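Local structure of abietadiene synthase, chloroplastic (Abies grandis, 3S9V) at residues A[624-629]-A[695-700]. The protein belongs to the terpene synthase family and joins an N-terminal terpene synthase domain to a metal-binding domain in a predominantly helical chain. Residues are numbered along the deposited sequence; the frame is centred on the assembly and turned at random.
Sequences YVPSFN and EVASAI
S698 OG is gripped twice: it bonds to Q701 OE1, and as N-cap of helix 699-706 it takes a backbone N-H just past I700. A chi1 of 74° turns it back over the helix start, while D683 OD2 of helix 669-693 accepts the N-H of A699. Segment 624-629 has a similar but weaker cap, S627 OG to E630 N at the start of helix 628-638, and the end of helix 699-706 is joined to it twice, by D706 OD2, which takes the N-H of F628, and by K705 NZ, which bonds to V625 O. Each helix start thus has its own serine as N-cap and an aspartate brought in from elsewhere in the chain, whose negative charge would suit the positive end of the helix dipole. Between the caps the two segments run side by side, 15° apart, with CA of V625 and CA of A697 5.0 Å from each other. Here two loops, each leading into a helix of the alpha-helical terpene synthase fold, lie against each other, one following helix 599-621, the other helix 669-693. At the centre of the contact the methyl of A697 points at 624-629, with CB 3.8 Å from Y624 O and 4.2 Å from P626 CD. V625 CG2, anti to the carbonyl carbon, reaches V696 O at 3.6 Å and sits against CB and CG1 of V696, both 4.1 Å from it. At the helix starts F628 has CG anti to its backbone N (chi1 -176°), which swings the ring alongside A699. A699 O lies at the ring edge, near its plane, 3.6 Å from F628 CD1; the A699 methyl approaches F628 CE1 at 4.2 Å. The CB of Y624 points away from 695-700, and P626 N lies above one face of its ring, offset toward the rim.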
loop_
_atom_site.group_PDB
_atom_site.type_symbol
_atom_site.label_atom_id
_atom_site.label_comp_id
_atom_site.label_asym_id
_atom_site.label_seq_id
_atom_site.Cartn_x
_atom_site.Cartn_y
_atom_site.Cartn_z
ATOM N N TYR A 624 -30.689 29.142 17.255
ATOM C CA TYR A 624 -31.461 27.911 17.247
ATOM C C TYR A 624 -30.530 26.716 17.125
ATOM O O TYR A 624 -29.533 26.756 16.402
ATOM C CB TYR A 624 -32.446 27.927 16.072
ATOM C CG TYR A 624 -33.328 26.702 15.969
ATOM C CD1 TYR A 624 -34.226 26.377 16.986
ATOM C CD2 TYR A 624 -33.269 25.870 14.850
ATOM C CE1 TYR A 624 -35.046 25.252 16.894
ATOM C CE2 TYR A 624 -34.084 24.742 14.746
ATOM C CZ TYR A 624 -34.972 24.438 15.771
ATOM O OH TYR A 624 -35.782 23.324 15.678
ATOM N N VAL A 625 -30.852 25.655 17.849
ATOM C CA VAL A 625 -30.055 24.447 17.806
ATOM C C VAL A 625 -30.981 23.332 17.356
ATOM O O VAL A 625 -31.690 22.740 18.162
ATOM C CB VAL A 625 -29.479 24.108 19.185
ATOM C CG1 VAL A 625 -28.707 22.804 19.117
ATOM C CG2 VAL A 625 -28.578 25.236 19.657
ATOM N N PRO A 626 -30.990 23.036 16.048
ATOM C CA PRO A 626 -31.850 21.983 15.509
ATOM C C PRO A 626 -31.428 20.603 15.977
ATOM O O PRO A 626 -30.388 20.452 16.612
ATOM C CB PRO A 626 -31.696 22.159 14.001
ATOM C CG PRO A 626 -30.280 22.627 13.874
ATOM C CD PRO A 626 -30.170 23.644 14.982
ATOM N N SER A 627 -32.246 19.601 15.672
ATOM C CA SER A 627 -31.929 18.232 16.041
ATOM C C SER A 627 -30.734 17.804 15.195
ATOM O O SER A 627 -30.346 18.504 14.258
ATOM C CB SER A 627 -33.110 17.309 15.743
ATOM O OG SER A 627 -33.296 17.156 14.344
ATOM N N PHE A 628 -30.164 16.650 15.516
ATOM C CA PHE A 628 -29.020 16.138 14.777
ATOM C C PHE A 628 -29.349 15.947 13.288
ATOM O O PHE A 628 -28.694 16.531 12.424
ATOM C CB PHE A 628 -28.550 14.807 15.372
ATOM C CG PHE A 628 -27.308 14.261 14.723
ATOM C CD1 PHE A 628 -26.073 14.864 14.939
ATOM C CD2 PHE A 628 -27.375 13.160 13.876
ATOM C CE1 PHE A 628 -24.920 14.375 14.322
ATOM C CE2 PHE A 628 -26.232 12.665 13.254
ATOM C CZ PHE A 628 -25.001 13.274 13.479
ATOM N N ASN A 629 -30.359 15.130 13.001
ATOM C CA ASN A 629 -30.771 14.862 11.627
ATOM C C ASN A 629 -30.994 16.113 10.796
ATOM O O ASN A 629 -30.524 16.201 9.662
ATOM C CB ASN A 629 -32.044 14.020 11.606
ATOM C CG ASN A 629 -31.771 12.556 11.848
ATOM O OD1 ASN A 629 -31.114 12.192 12.821
ATOM N ND2 ASN A 629 -32.277 11.704 10.961
ATOM N N GLU A 695 -21.352 30.177 17.931
ATOM C CA GLU A 695 -22.201 29.138 17.342
ATOM C C GLU A 695 -22.426 27.967 18.292
ATOM O O GLU A 695 -21.477 27.308 18.720
ATOM C CB GLU A 695 -21.572 28.629 16.041
ATOM C CG GLU A 695 -21.270 29.728 15.029
ATOM C CD GLU A 695 -20.617 29.198 13.767
ATOM O OE1 GLU A 695 -21.258 28.399 13.050
ATOM O OE2 GLU A 695 -19.461 29.583 13.492
ATOM N N VAL A 696 -23.688 27.709 18.617
ATOM C CA VAL A 696 -24.024 26.624 19.527
ATOM C C VAL A 696 -24.642 25.443 18.781
ATOM O O VAL A 696 -25.097 24.478 19.399
ATOM C CB VAL A 696 -25.007 27.109 20.616
ATOM C CG1 VAL A 696 -25.141 26.057 21.710
ATOM C CG2 VAL A 696 -24.526 28.432 21.198
ATOM N N ALA A 697 -24.646 25.514 17.454
ATOM C CA ALA A 697 -25.220 24.448 16.643
ATOM C C ALA A 697 -24.156 23.671 15.877
ATOM O O ALA A 697 -23.565 24.184 14.925
ATOM C CB ALA A 697 -26.238 25.032 15.674
ATOM N N SER A 698 -23.911 22.433 16.293
ATOM C CA SER A 698 -22.921 21.597 15.629
ATOM C C SER A 698 -23.278 20.123 15.768
ATOM O O SER A 698 -24.202 19.761 16.494
ATOM C CB SER A 698 -21.523 21.844 16.215
ATOM O OG SER A 698 -21.372 21.260 17.502
ATOM N N ALA A 699 -22.545 19.267 15.071
ATOM C CA ALA A 699 -22.812 17.846 15.152
ATOM C C ALA A 699 -22.931 17.417 16.615
ATOM O O ALA A 699 -23.983 16.948 17.040
ATOM C CB ALA A 699 -21.707 17.071 14.464
ATOM N N ILE A 700 -21.861 17.596 17.385
ATOM C CA ILE A 700 -21.852 17.205 18.793
ATOM C C ILE A 700 -22.929 17.910 19.610
ATOM O O ILE A 700 -23.732 17.254 20.273
ATOM C CB ILE A 700 -20.475 17.480 19.460
ATOM C CG1 ILE A 700 -19.385 16.623 18.810
ATOM C CG2 ILE A 700 -20.538 17.145 20.941
ATOM C CD1 ILE A 700 -19.062 17.004 17.381
#